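ABC transporter, substrate binding protein (Polyamine) (Agrobacterium tumefaciens, PDB 4EUO) binds gamma-aminobutanoate in the periplasm, probably as the substrate-binding component that delivers it to an ABC transporter. Local coordinates at residues Asn221-Asp226 against Glu287-Ala292; Tyr100-Ile105 against Ser280-Gln285; Ser198-Arg203 against Thr260-Val265; Val142-Leu147 against Lys156-Asp161. All coordinates share one frame; numbering follows the deposited sequence.

Overall arrangement
Contacts 1, 2 and 3 share one mixed sheet and all touch the bound gamma-aminobutanoate, while contact 4 lies farther out. Strand 96-107, which carries 100-105 of contact 2, runs between strand 215-229 of contact 1 and strand 196-200 of contact 3; the centres of contacts 1 and 2 are about 7 Å apart, those of contacts 2 and 3 about 6 Å. The ligand spans the group: Asp226 of contact 1 takes its amino end, Tyr101 and Trp200 flank its chain, and Arg203 with Tyr262 of contact 3 hold its carboxylate. Contact 4, centred about 13 Å from the centre of contact 1, packs Leu157 and Tyr158 against Val290 and Ala292.

Contact 1: residues Asn221-Asp226 against Glu287-Ala292; sequences NITAAD and ESQVNA. With ABU (gamma-amino-butanoic acid), chain E.
Strands 221-226 and 289-291 run parallel, their axes 4.6 Å apart at a 35° angle, with Asn221, Ile222 and Thr223 paired to Gln289, Val290 and Asn291. Val290 N gives a 2.8 Å bond to Asn221 O, Thr223 N bonds to Val290 O, and Ala292 N reaches Thr223 O. Beside this ladder, the extended chain of Gln289 brings NE2 onto an in-plane lone pair of Asn221 OD1 at 2.9 Å, the two amide planes 75° apart; NE2 also bonds to Pro282 O, and Asn221 ND2 to Trp218 O. Strand 289-291 adds a parallel neighbour to 215-229, itself antiparallel to 96-107 in the sheet of this periplasmic binding protein fold. Asn291 lies alongside Thr223, and ND2 meets OG1 at 2.8 Å in a nearly straight bond (176°). A water joins the same OG1 to Ala292 O. Ile222, on the face it shares with Val290, packs CG2 on Ala292 CB, just past the strand, at 3.8 Å. Farther along, Asp226 OD1 accepts a hydrogen bond from the ligand's N at 2.8 Å.

Contact 2: residues Tyr100-Ile105 against Ser280-Gln285; sequences YYSFVI and SLPDQQ. With ABU (gamma-amino-butanoic acid), chain E.
Tyr100 sets its CG anti to the backbone N (chi1 -178°), which carries the ring out to Pro282 and Asp283, while Ser102 keeps OG anti to its carbonyl carbon (chi1 -67°) and meets the proline from the same side of the strand. Tyr100 CE2 lies 3.9 Å from Asp283 CA and as near to its CB, the ring and the carboxylate planes being turned 48° apart. The proline ring sits against the strand itself: Pro282 CG is 4.0 Å from Tyr101 CA, and Pro282 CB comes within 3.4 Å of Ser102 OG. That hydroxyl is hydrogen-bonded to Asn221 OD1, a bond to the neighbouring strand 215-229 that helps fix its position. Residues 282-284 form a short 3-10 turn, with Gln284 N bonded to Leu281 O at 2.9 Å, and this turn lies over strand 96-107, a long strand of the binding-protein sheet that is antiparallel to both 196-200 and 215-229. Tyr101, between Tyr100 and Ser102, points the other way, into the ligand pocket. The ligand's CD stands over one face of its ring, 3.9 Å above the plane and displaced toward the rim, while the Trp200 ring meets the same tyrosine. Pro282 also touches Asn201, at the start of helix 201-209.

Contact 3: residues Ser198-Arg203 against Thr260-Val265; sequences SVWNGR and TGYAPV. With ABU (gamma-amino-butanoic acid), chain E.
The ligand's carboxylate O is gripped by two donors, Tyr262 OH at 2.6 Å and Arg203 NE at 2.9 Å. Its partner OXT takes a nearly straight bond (174°) from Arg203 NH2 at 2.8 Å, and the carboxylate lies at the edge of the guanidinium, near its plane. The tyrosine ring stands at 62° to the guanidinium. Along the ligand's chain, Trp200 lays one ring face: the ligand's CB is 3.3 Å above the indole plane, over its centre. Asp226 and Thr12 also bond the ligand. Between the segments themselves, Asn201 ND2 donates to Gly261 O at 2.9 Å, from well above the carbonyl plane (54° out of it), while Asn201 OD1 lies at the edge of the Tyr262 ring and also accepts from Ser102 N. Gly202 lets the Tyr262 ring lie against its backbone, Tyr262 CZ 3.4 Å from Gly202 CA. Just before Tyr262, Gly261 leaves the helix with positive phi, and Tyr262 N bonds back to Thr260 OG1 in an ST turn; OG1 is also hydrogen-bonded to Met256 O of the helix before it. Charge matching at the arginine, the phenol's hydrogen bond and the apolar indole face together probably suit a short amino acid presenting its carboxylate here.

Contact 4: residues Val142-Leu147 against Lys156-Asp161; sequences VIEAAL and KLYPLD
One hydrogen bond and a set of aliphatic contacts join helix 142-149 to the loop that follows it. The polar link runs from Tyr158 OH to Glu144 OE2 at 2.6 Å, met on the anti side of the carboxylate and 18° out of its plane; the carboxylate and ring planes stand 62° apart. The same hydroxyl is hydrogen-bonded to Asp293 N. Trp297 NE1 also donates to OE2, while OE1 takes a bond from Gly141 N, so both carboxylate oxygens of this buried residue have partners. The apolar part centres on Leu147: its CB meets Leu157 CD2 at 3.7 Å, and its CD1 meets Leu160 CD2 at 3.9 Å, the latter two chains crossing at about a right angle. Ile143 CG2 lies 4.1 Å from Leu160 CD1. Separately, a methyl meets a carbonyl oxygen, Leu147 CD2 3.6 Å from Asp161 O. Asp161 is the N-cap of helix 162-170, its OD1 bonding to Arg164 N. Ile143 also packs on that helix, and with Leu160 it touches Trp297 of helix 294-299.

Contact 1: residues Asn221-Asp226 against Glu287-Ala292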
loop_
_atom_site.group_PDB
_atom_site.type_symbol
_atom_site.label_atom_id
_atom_site.label_comp_id
_atom_site.label_asym_id
_atom_site.label_seq_id
_atom_site.Cartn_x
_atom_site.Cartn_y
_atom_site.Cartn_z
ATOM N N ASN A 221 9.839 -2.370 -10.272
ATOM C CA ASN A 221 8.696 -1.975 -9.407
ATOM C C ASN A 221 8.843 -2.721 -8.085
ATOM O O ASN A 221 9.269 -3.877 -8.075
ATOM C CB ASN A 221 7.382 -2.235 -10.099
ATOM C CG ASN A 221 7.028 -3.685 -10.279
ATOM O OD1 ASN A 221 6.341 -4.289 -9.439
ATOM N ND2 ASN A 221 7.413 -4.274 -11.444
ATOM N N ILE A 222 8.485 -2.065 -6.971
ATOM C CA ILE A 222 8.724 -2.617 -5.646
ATOM C C ILE A 222 7.407 -3.074 -5.066
ATOM O O ILE A 222 6.514 -2.246 -4.813
ATOM C CB ILE A 222 9.410 -1.573 -4.774
ATOM C CG1 ILE A 222 10.760 -1.133 -5.379
ATOM C CG2 ILE A 222 9.571 -2.106 -3.324
ATOM C CD1 ILE A 222 11.241 0.183 -4.749
ATOM N N THR A 223 7.266 -4.386 -4.829
ATOM C CA THR A 223 5.998 -4.918 -4.332
ATOM C C THR A 223 5.906 -4.934 -2.832
ATOM O O THR A 223 6.915 -4.999 -2.109
ATOM C CB THR A 223 5.750 -6.358 -4.811
ATOM O OG1 THR A 223 6.740 -7.215 -4.248
ATOM C CG2 THR A 223 5.806 -6.481 -6.287
ATOM N N ALA A 224 4.664 -4.862 -2.350
ATOM C CA ALA A 224 4.316 -4.973 -0.948
ATOM C C ALA A 224 2.836 -5.328 -0.886
ATOM O O ALA A 224 2.204 -5.503 -1.932
ATOM C CB ALA A 224 4.630 -3.677 -0.188
ATOM N N ALA A 225 2.286 -5.491 0.324
ATOM C CA ALA A 225 0.873 -5.790 0.424
ATOM C C ALA A 225 0.298 -5.079 1.602
ATOM O O ALA A 225 0.990 -4.843 2.601
ATOM C CB ALA A 225 0.624 -7.301 0.548
ATOM N N ASP A 226 -0.989 -4.758 1.506
ATOM C CA ASP A 226 -1.732 -4.276 2.664
ATOM C C ASP A 226 -2.407 -5.474 3.316
ATOM O O ASP A 226 -2.572 -6.543 2.696
ATOM C CB ASP A 226 -2.774 -3.235 2.291
ATOM C CG ASP A 226 -2.223 -1.815 2.186
ATOM O OD1 ASP A 226 -0.987 -1.643 2.139
ATOM O OD2 ASP A 226 -3.046 -0.855 2.193
ATOM N N GLU A 287 8.805 -8.887 -15.131
ATOM C CA GLU A 287 10.022 -8.809 -15.981
ATOM C C GLU A 287 11.199 -8.253 -15.183
ATOM O O GLU A 287 12.311 -8.800 -15.186
ATOM C CB GLU A 287 9.764 -7.907 -17.196
ATOM C CG GLU A 287 10.816 -7.969 -18.292
ATOM C CD GLU A 287 10.279 -7.484 -19.626
ATOM O OE1 GLU A 287 9.628 -8.291 -20.331
ATOM O OE2 GLU A 287 10.464 -6.288 -19.945
ATOM N N SER A 288 10.943 -7.160 -14.460
ATOM C CA SER A 288 11.963 -6.526 -13.645
ATOM C C SER A 288 11.195 -6.021 -12.441
ATOM O O SER A 288 10.552 -4.973 -12.488
ATOM C CB SER A 288 12.581 -5.357 -14.397
ATOM O OG SER A 288 13.517 -4.715 -13.557
ATOM N N GLN A 289 11.235 -6.799 -11.371
ATOM C CA GLN A 289 10.462 -6.507 -10.163
ATOM C C GLN A 289 11.307 -6.808 -8.929
ATOM O O GLN A 289 12.115 -7.753 -8.912
ATOM C CB GLN A 289 9.205 -7.387 -10.169
ATOM C CG GLN A 289 8.220 -7.117 -9.020
ATOM C CD GLN A 289 6.949 -7.848 -9.234
ATOM O OE1 GLN A 289 6.905 -9.083 -9.150
ATOM N NE2 GLN A 289 5.861 -7.136 -9.479
ATOM N N VAL A 290 11.072 -6.026 -7.871
ATOM C CA VAL A 290 11.763 -6.161 -6.574
ATOM C C VAL A 290 10.686 -6.408 -5.523
ATOM O O VAL A 290 9.651 -5.743 -5.544
ATOM C CB VAL A 290 12.544 -4.854 -6.304
ATOM C CG1 VAL A 290 13.183 -4.865 -4.917
ATOM C CG2 VAL A 290 13.615 -4.625 -7.374
ATOM N N ASN A 291 10.894 -7.330 -4.595
ATOM C CA ASN A 291 9.898 -7.600 -3.588
ATOM C C ASN A 291 10.341 -7.019 -2.268
ATOM O O ASN A 291 11.341 -7.469 -1.717
ATOM C CB ASN A 291 9.686 -9.120 -3.487
ATOM C CG ASN A 291 9.335 -9.726 -4.826
ATOM O OD1 ASN A 291 10.055 -10.586 -5.349
ATOM N ND2 ASN A 291 8.258 -9.273 -5.442
ATOM N N ALA A 292 9.639 -6.012 -1.745
ATOM C CA ALA A 292 9.994 -5.496 -0.440
ATOM C C ALA A 292 9.724 -6.553 0.611
ATOM O O ALA A 292 8.795 -7.370 0.483
ATOM C CB ALA A 292 9.230 -4.210 -0.123
HETATM N N ABU E . -0.723 1.034 1.517
HETATM C CD ABU E . -1.151 1.075 0.113
HETATM C CB ABU E . -2.334 1.991 -0.083
HETATM C CG ABU E . -2.744 1.972 -1.515
HETATM C C ABU E . -3.837 2.947 -1.898
HETATM O O ABU E . -3.983 3.230 -3.190
HETATM O OXT ABU E . -4.549 3.605 -1.016
HETATM O O HOH W 1 6.852 -7.974 -1.546
#

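Contact 2: residues Tyr100-Ile105 against Ser280-Gln285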
loop_
_atom_site.group_PDB
_atom_site.type_symbol
_atom_site.label_atom_id
_atom_site.label_comp_id
_atom_site.label_asym_id
_atom_site.label_seq_id
_atom_site.Cartn_x
_atom_site.Cartn_y
_atom_site.Cartn_z
ATOM N N TYR A 100 -2.383 -6.701 -3.038
ATOM C CA TYR A 100 -0.967 -6.726 -3.353
ATOM C C TYR A 100 -0.704 -5.589 -4.313
ATOM O O TYR A 100 -1.475 -5.377 -5.262
ATOM C CB TYR A 100 -0.649 -8.112 -3.922
ATOM C CG TYR A 100 0.789 -8.393 -4.273
ATOM C CD1 TYR A 100 1.671 -8.885 -3.324
ATOM C CD2 TYR A 100 1.238 -8.295 -5.587
ATOM C CE1 TYR A 100 2.971 -9.260 -3.662
ATOM C CE2 TYR A 100 2.550 -8.643 -5.935
ATOM C CZ TYR A 100 3.393 -9.153 -4.972
ATOM O OH TYR A 100 4.662 -9.571 -5.313
ATOM N N TYR A 101 0.362 -4.813 -4.080
ATOM C CA TYR A 101 0.581 -3.621 -4.887
ATOM C C TYR A 101 2.043 -3.408 -5.167
ATOM O O TYR A 101 2.895 -4.075 -4.579
ATOM C CB TYR A 101 0.006 -2.381 -4.154
ATOM C CG TYR A 101 0.712 -1.988 -2.876
ATOM C CD1 TYR A 101 1.758 -1.070 -2.888
ATOM C CD2 TYR A 101 0.315 -2.513 -1.645
ATOM C CE1 TYR A 101 2.399 -0.696 -1.707
ATOM C CE2 TYR A 101 0.956 -2.155 -0.462
ATOM C CZ TYR A 101 1.984 -1.236 -0.499
ATOM O OH TYR A 101 2.611 -0.829 0.651
ATOM N N SER A 102 2.336 -2.390 -5.994
ATOM C CA SER A 102 3.698 -1.993 -6.252
ATOM C C SER A 102 3.866 -0.498 -6.117
ATOM O O SER A 102 2.931 0.253 -6.415
ATOM C CB SER A 102 4.083 -2.297 -7.700
ATOM O OG SER A 102 4.125 -3.698 -7.891
ATOM N N PHE A 103 5.065 -0.082 -5.728
ATOM C CA PHE A 103 5.511 1.275 -5.950
ATOM C C PHE A 103 6.094 1.281 -7.371
ATOM O O PHE A 103 6.928 0.428 -7.701
ATOM C CB PHE A 103 6.592 1.706 -4.975
ATOM C CG PHE A 103 6.040 1.909 -3.600
ATOM C CD1 PHE A 103 5.344 3.069 -3.280
ATOM C CD2 PHE A 103 6.205 0.943 -2.629
ATOM C CE1 PHE A 103 4.810 3.241 -1.993
ATOM C CE2 PHE A 103 5.668 1.118 -1.358
ATOM C CZ PHE A 103 5.000 2.283 -1.037
ATOM N N VAL A 104 5.628 2.202 -8.189
ATOM C CA VAL A 104 6.038 2.370 -9.583
ATOM C C VAL A 104 6.434 3.794 -9.821
ATOM O O VAL A 104 6.168 4.693 -9.003
ATOM C CB VAL A 104 4.875 1.992 -10.526
ATOM C CG1 VAL A 104 4.504 0.517 -10.357
ATOM C CG2 VAL A 104 3.645 2.873 -10.266
ATOM N N ILE A 105 7.039 4.035 -10.994
ATOM C CA ILE A 105 7.426 5.394 -11.331
ATOM C C ILE A 105 6.330 5.984 -12.196
ATOM O O ILE A 105 6.238 5.678 -13.403
ATOM C CB ILE A 105 8.809 5.445 -12.006
ATOM C CG1 ILE A 105 9.861 4.772 -11.098
ATOM C CG2 ILE A 105 9.187 6.902 -12.291
ATOM C CD1 ILE A 105 11.260 4.622 -11.754
ATOM N N SER A 280 -2.221 -6.950 -16.371
ATOM C CA SER A 280 -1.578 -5.688 -16.004
ATOM C C SER A 280 -1.360 -5.518 -14.495
ATOM O O SER A 280 -0.830 -4.479 -14.091
ATOM C CB SER A 280 -2.442 -4.530 -16.506
ATOM O OG SER A 280 -3.706 -4.520 -15.858
ATOM N N LEU A 281 -1.837 -6.467 -13.677
ATOM C CA LEU A 281 -1.777 -6.334 -12.222
ATOM C C LEU A 281 -0.368 -6.542 -11.709
ATOM O O LEU A 281 0.452 -7.196 -12.369
ATOM C CB LEU A 281 -2.773 -7.275 -11.549
ATOM C CG LEU A 281 -4.251 -7.154 -11.983
ATOM C CD1 LEU A 281 -5.074 -8.154 -11.266
ATOM C CD2 LEU A 281 -4.819 -5.721 -11.808
ATOM N N PRO A 282 -0.037 -5.992 -10.527
ATOM C CA PRO A 282 1.358 -6.058 -10.047
ATOM C C PRO A 282 1.957 -7.446 -9.974
ATOM O O PRO A 282 3.152 -7.583 -10.210
ATOM C CB PRO A 282 1.278 -5.471 -8.636
ATOM C CG PRO A 282 0.132 -4.546 -8.709
ATOM C CD PRO A 282 -0.866 -5.117 -9.675
ATOM N N ASP A 283 1.156 -8.466 -9.680
ATOM C CA ASP A 283 1.709 -9.821 -9.596
ATOM C C ASP A 283 2.082 -10.426 -10.960
ATOM O O ASP A 283 2.688 -11.506 -10.999
ATOM C CB ASP A 283 0.783 -10.729 -8.783
ATOM C CG ASP A 283 -0.604 -10.924 -9.330
ATOM O OD1 ASP A 283 -0.986 -10.193 -10.285
ATOM O OD2 ASP A 283 -1.364 -11.755 -8.745
ATOM N N GLN A 284 1.761 -9.727 -12.062
ATOM C CA GLN A 284 2.145 -10.103 -13.422
ATOM C C GLN A 284 3.244 -9.205 -13.987
ATOM O O GLN A 284 3.751 -9.486 -15.077
ATOM C CB GLN A 284 0.935 -10.076 -14.371
ATOM C CG GLN A 284 -0.186 -11.025 -13.943
ATOM C CD GLN A 284 0.211 -12.473 -14.050
ATOM O OE1 GLN A 284 0.853 -12.893 -15.015
ATOM N NE2 GLN A 284 -0.149 -13.264 -13.056
ATOM N N GLN A 285 3.626 -8.115 -13.283
ATOM C CA GLN A 285 4.616 -7.161 -13.783
ATOM C C GLN A 285 5.977 -7.589 -13.279
ATOM O O GLN A 285 6.670 -6.857 -12.573
ATOM C CB GLN A 285 4.249 -5.743 -13.298
ATOM C CG GLN A 285 2.859 -5.293 -13.781
ATOM C CD GLN A 285 2.789 -4.785 -15.206
ATOM O OE1 GLN A 285 1.738 -4.260 -15.644
ATOM N NE2 GLN A 285 3.901 -4.784 -15.923
HETATM N N ABU E . -0.723 1.034 1.517
HETATM C CD ABU E . -1.151 1.075 0.113
HETATM C CB ABU E . -2.334 1.991 -0.083
HETATM C CG ABU E . -2.744 1.972 -1.515
HETATM C C ABU E . -3.837 2.947 -1.898
HETATM O O ABU E . -3.983 3.230 -3.190
HETATM O OXT ABU E . -4.549 3.605 -1.016
#

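Contact 3: residues Ser198-Arg203 against Thr260-Val265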
loop_
_atom_site.group_PDB
_atom_site.type_symbol
_atom_site.label_atom_id
_atom_site.label_comp_id
_atom_site.label_asym_id
_atom_site.label_seq_id
_atom_site.Cartn_x
_atom_site.Cartn_y
_atom_site.Cartn_z
ATOM N N SER A 198 7.681 8.078 -7.096
ATOM C CA SER A 198 7.387 6.697 -6.689
ATOM C C SER A 198 6.025 6.676 -6.012
ATOM O O SER A 198 5.864 7.285 -4.951
ATOM C CB SER A 198 8.445 6.194 -5.738
ATOM O OG SER A 198 8.044 4.891 -5.333
ATOM N N VAL A 199 5.052 6.030 -6.628
ATOM C CA VAL A 199 3.668 6.092 -6.188
ATOM C C VAL A 199 3.033 4.718 -6.164
ATOM O O VAL A 199 3.514 3.776 -6.809
ATOM C CB VAL A 199 2.841 7.022 -7.143
ATOM C CG1 VAL A 199 3.377 8.460 -7.086
ATOM C CG2 VAL A 199 2.908 6.515 -8.581
ATOM N N TRP A 200 1.909 4.593 -5.447
ATOM C CA TRP A 200 1.146 3.355 -5.410
ATOM C C TRP A 200 0.559 3.138 -6.795
ATOM O O TRP A 200 -0.078 4.053 -7.344
ATOM C CB TRP A 200 0.038 3.452 -4.362
ATOM C CG TRP A 200 0.490 3.533 -2.943
ATOM C CD1 TRP A 200 1.527 2.862 -2.372
ATOM C CD2 TRP A 200 -0.168 4.238 -1.883
ATOM N NE1 TRP A 200 1.578 3.123 -1.008
ATOM C CE2 TRP A 200 0.533 3.953 -0.683
ATOM C CE3 TRP A 200 -1.287 5.081 -1.827
ATOM C CZ2 TRP A 200 0.162 4.502 0.553
ATOM C CZ3 TRP A 200 -1.692 5.577 -0.594
ATOM C CH2 TRP A 200 -0.954 5.310 0.574
ATOM N N ASN A 201 0.716 1.923 -7.367
ATOM C CA ASN A 201 0.325 1.738 -8.760
ATOM C C ASN A 201 -1.139 2.023 -9.042
ATOM O O ASN A 201 -1.474 2.609 -10.085
ATOM C CB ASN A 201 0.745 0.361 -9.265
ATOM C CG ASN A 201 -0.094 -0.770 -8.711
ATOM O OD1 ASN A 201 0.108 -1.228 -7.569
ATOM N ND2 ASN A 201 -1.088 -1.204 -9.489
ATOM N N GLY A 202 -2.006 1.618 -8.140
ATOM C CA GLY A 202 -3.433 1.777 -8.335
ATOM C C GLY A 202 -3.851 3.232 -8.358
ATOM O O GLY A 202 -4.869 3.573 -8.978
ATOM N N ARG A 203 -3.066 4.129 -7.753
ATOM C CA ARG A 203 -3.408 5.553 -7.809
ATOM C C ARG A 203 -3.222 6.090 -9.226
ATOM O O ARG A 203 -3.952 7.008 -9.625
ATOM C CB ARG A 203 -2.561 6.326 -6.821
ATOM C CG ARG A 203 -2.870 5.963 -5.374
ATOM C CD ARG A 203 -4.202 6.573 -4.930
ATOM N NE ARG A 203 -4.621 6.009 -3.642
ATOM C CZ ARG A 203 -5.569 6.538 -2.876
ATOM N NH1 ARG A 203 -6.163 7.668 -3.232
ATOM N NH2 ARG A 203 -5.872 5.987 -1.706
ATOM N N THR A 260 -9.465 -1.463 -8.958
ATOM C CA THR A 260 -8.330 -0.641 -8.521
ATOM C C THR A 260 -7.057 -0.740 -9.329
ATOM O O THR A 260 -6.253 0.182 -9.279
ATOM C CB THR A 260 -7.912 -1.012 -7.089
ATOM O OG1 THR A 260 -7.542 -2.394 -7.051
ATOM C CG2 THR A 260 -8.974 -0.706 -6.057
ATOM N N GLY A 261 -6.800 -1.887 -9.946
ATOM C CA GLY A 261 -5.505 -2.148 -10.560
ATOM C C GLY A 261 -4.521 -2.795 -9.582
ATOM O O GLY A 261 -3.366 -3.002 -9.930
ATOM N N TYR A 262 -4.982 -3.160 -8.379
ATOM C CA TYR A 262 -4.155 -3.889 -7.407
ATOM C C TYR A 262 -4.399 -5.377 -7.625
ATOM O O TYR A 262 -5.417 -5.750 -8.218
ATOM C CB TYR A 262 -4.504 -3.489 -5.957
ATOM C CG TYR A 262 -4.054 -2.077 -5.645
ATOM C CD1 TYR A 262 -2.755 -1.671 -5.914
ATOM C CD2 TYR A 262 -4.950 -1.127 -5.145
ATOM C CE1 TYR A 262 -2.335 -0.374 -5.649
ATOM C CE2 TYR A 262 -4.544 0.179 -4.889
ATOM C CZ TYR A 262 -3.242 0.550 -5.172
ATOM O OH TYR A 262 -2.837 1.844 -5.038
ATOM N N ALA A 263 -3.467 -6.225 -7.189
ATOM C CA ALA A 263 -3.627 -7.663 -7.362
ATOM C C ALA A 263 -4.377 -8.267 -6.193
ATOM O O ALA A 263 -4.229 -7.845 -5.036
ATOM C CB ALA A 263 -2.269 -8.330 -7.526
ATOM N N PRO A 264 -5.209 -9.286 -6.467
ATOM C CA PRO A 264 -5.925 -9.957 -5.379
ATOM C C PRO A 264 -4.999 -10.827 -4.535
ATOM O O PRO A 264 -3.925 -11.249 -4.992
ATOM C CB PRO A 264 -6.976 -10.784 -6.108
ATOM C CG PRO A 264 -6.406 -11.029 -7.452
ATOM C CD PRO A 264 -5.496 -9.890 -7.786
ATOM N N VAL A 265 -5.447 -11.105 -3.315
ATOM C CA VAL A 265 -4.766 -11.939 -2.331
ATOM C C VAL A 265 -5.601 -13.140 -1.924
ATOM O O VAL A 265 -5.469 -13.674 -0.833
ATOM C CB VAL A 265 -4.196 -11.122 -1.141
ATOM C CG1 VAL A 265 -2.995 -10.273 -1.621
ATOM C CG2 VAL A 265 -5.280 -10.234 -0.533
HETATM N N ABU E . -0.723 1.034 1.517
HETATM C CD ABU E . -1.151 1.075 0.113
HETATM C CB ABU E . -2.334 1.991 -0.083
HETATM C CG ABU E . -2.744 1.972 -1.515
HETATM C C ABU E . -3.837 2.947 -1.898
HETATM O O ABU E . -3.983 3.230 -3.190
HETATM O OXT ABU E . -4.549 3.605 -1.016
HETATM O O HOH W 2 -7.476 2.520 -7.933
#

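Contact 4: residues Val142-Leu147 against Lys156-Asp161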
loop_
_atom_site.group_PDB
_atom_site.type_symbol
_atom_site.label_atom_id
_atom_site.label_comp_id
_atom_site.label_asym_id
_atom_site.label_seq_id
_atom_site.Cartn_x
_atom_site.Cartn_y
_atom_site.Cartn_z
ATOM N N VAL A 142 10.815 3.673 -0.247
ATOM C CA VAL A 142 11.730 4.759 -0.639
ATOM C C VAL A 142 13.177 4.366 -0.392
ATOM O O VAL A 142 14.045 4.598 -1.258
ATOM C CB VAL A 142 11.391 6.069 0.077
ATOM C CG1 VAL A 142 12.425 7.115 -0.294
ATOM C CG2 VAL A 142 10.019 6.559 -0.338
ATOM N N ILE A 143 13.475 3.769 0.761
ATOM C CA ILE A 143 14.853 3.365 1.047
ATOM C C ILE A 143 15.305 2.340 0.001
ATOM O O ILE A 143 16.407 2.453 -0.531
ATOM C CB ILE A 143 14.917 2.842 2.500
ATOM C CG1 ILE A 143 14.823 4.031 3.484
ATOM C CG2 ILE A 143 16.212 2.005 2.727
ATOM C CD1 ILE A 143 14.447 3.667 4.893
ATOM N N GLU A 144 14.461 1.352 -0.311
ATOM C CA GLU A 144 14.815 0.366 -1.320
ATOM C C GLU A 144 15.013 1.022 -2.689
ATOM O O GLU A 144 15.991 0.715 -3.375
ATOM C CB GLU A 144 13.730 -0.716 -1.423
ATOM C CG GLU A 144 13.627 -1.677 -0.231
ATOM C CD GLU A 144 12.829 -1.219 0.974
ATOM O OE1 GLU A 144 12.424 -0.035 1.056
ATOM O OE2 GLU A 144 12.573 -2.095 1.834
ATOM N N ALA A 145 14.153 1.965 -3.067
ATOM C CA ALA A 145 14.324 2.633 -4.356
ATOM C C ALA A 145 15.652 3.393 -4.395
ATOM O O ALA A 145 16.339 3.355 -5.435
ATOM C CB ALA A 145 13.157 3.568 -4.612
ATOM N N ALA A 146 16.026 4.083 -3.304
ATOM C CA ALA A 146 17.306 4.805 -3.257
ATOM C C ALA A 146 18.473 3.813 -3.421
ATOM O O ALA A 146 19.430 4.100 -4.162
ATOM C CB ALA A 146 17.420 5.527 -1.922
ATOM N N LEU A 147 18.398 2.654 -2.777
ATOM C CA LEU A 147 19.466 1.671 -2.862
ATOM C C LEU A 147 19.545 1.106 -4.266
ATOM O O LEU A 147 20.665 0.964 -4.800
ATOM C CB LEU A 147 19.249 0.581 -1.804
ATOM C CG LEU A 147 19.498 1.042 -0.369
ATOM C CD1 LEU A 147 18.840 0.116 0.627
ATOM C CD2 LEU A 147 21.005 1.206 -0.078
ATOM N N LYS A 156 20.062 -8.265 -3.090
ATOM C CA LYS A 156 21.012 -7.905 -2.033
ATOM C C LYS A 156 20.554 -6.694 -1.200
ATOM O O LYS A 156 21.361 -6.100 -0.496
ATOM C CB LYS A 156 22.404 -7.616 -2.632
ATOM C CG LYS A 156 22.987 -8.787 -3.441
ATOM C CD LYS A 156 24.068 -9.552 -2.682
ATOM C CE LYS A 156 25.457 -8.994 -2.911
ATOM N NZ LYS A 156 26.476 -9.704 -2.094
ATOM N N LEU A 157 19.264 -6.368 -1.222
ATOM C CA LEU A 157 18.787 -5.207 -0.478
ATOM C C LEU A 157 18.830 -5.377 1.022
ATOM O O LEU A 157 19.085 -4.409 1.722
ATOM C CB LEU A 157 17.338 -4.883 -0.868
ATOM C CG LEU A 157 17.201 -4.211 -2.225
ATOM C CD1 LEU A 157 15.751 -4.246 -2.664
ATOM C CD2 LEU A 157 17.700 -2.742 -2.187
ATOM N N TYR A 158 18.539 -6.591 1.516
ATOM C CA TYR A 158 18.416 -6.824 2.946
ATOM C C TYR A 158 19.599 -7.571 3.549
ATOM O O TYR A 158 20.085 -8.521 2.929
ATOM C CB TYR A 158 17.114 -7.553 3.275
ATOM C CG TYR A 158 15.898 -6.810 2.780
ATOM C CD1 TYR A 158 15.385 -5.738 3.492
ATOM C CD2 TYR A 158 15.307 -7.132 1.562
ATOM C CE1 TYR A 158 14.313 -4.995 3.012
ATOM C CE2 TYR A 158 14.257 -6.366 1.044
ATOM C CZ TYR A 158 13.762 -5.305 1.784
ATOM O OH TYR A 158 12.683 -4.599 1.311
ATOM N N PRO A 159 20.078 -7.177 4.739
ATOM C CA PRO A 159 19.590 -6.067 5.575
ATOM C C PRO A 159 19.867 -4.716 4.950
ATOM O O PRO A 159 20.861 -4.533 4.265
ATOM C CB PRO A 159 20.341 -6.259 6.899
ATOM C CG PRO A 159 21.631 -6.923 6.494
ATOM C CD PRO A 159 21.257 -7.841 5.347
ATOM N N LEU A 160 18.987 -3.766 5.187
ATOM C CA LEU A 160 19.119 -2.471 4.555
ATOM C C LEU A 160 20.354 -1.710 4.982
ATOM O O LEU A 160 20.643 -1.650 6.171
ATOM C CB LEU A 160 17.898 -1.612 4.875
ATOM C CG LEU A 160 16.565 -2.119 4.336
ATOM C CD1 LEU A 160 15.440 -1.312 4.964
ATOM C CD2 LEU A 160 16.509 -2.119 2.796
ATOM N N ASP A 161 21.044 -1.076 4.021
ATOM C CA ASP A 161 22.144 -0.180 4.337
ATOM C C ASP A 161 21.531 1.233 4.412
ATOM O O ASP A 161 21.426 1.956 3.405
ATOM C CB ASP A 161 23.237 -0.286 3.288
ATOM C CG ASP A 161 24.486 0.489 3.624
ATOM O OD1 ASP A 161 24.394 1.426 4.449
ATOM O OD2 ASP A 161 25.514 0.263 2.941
#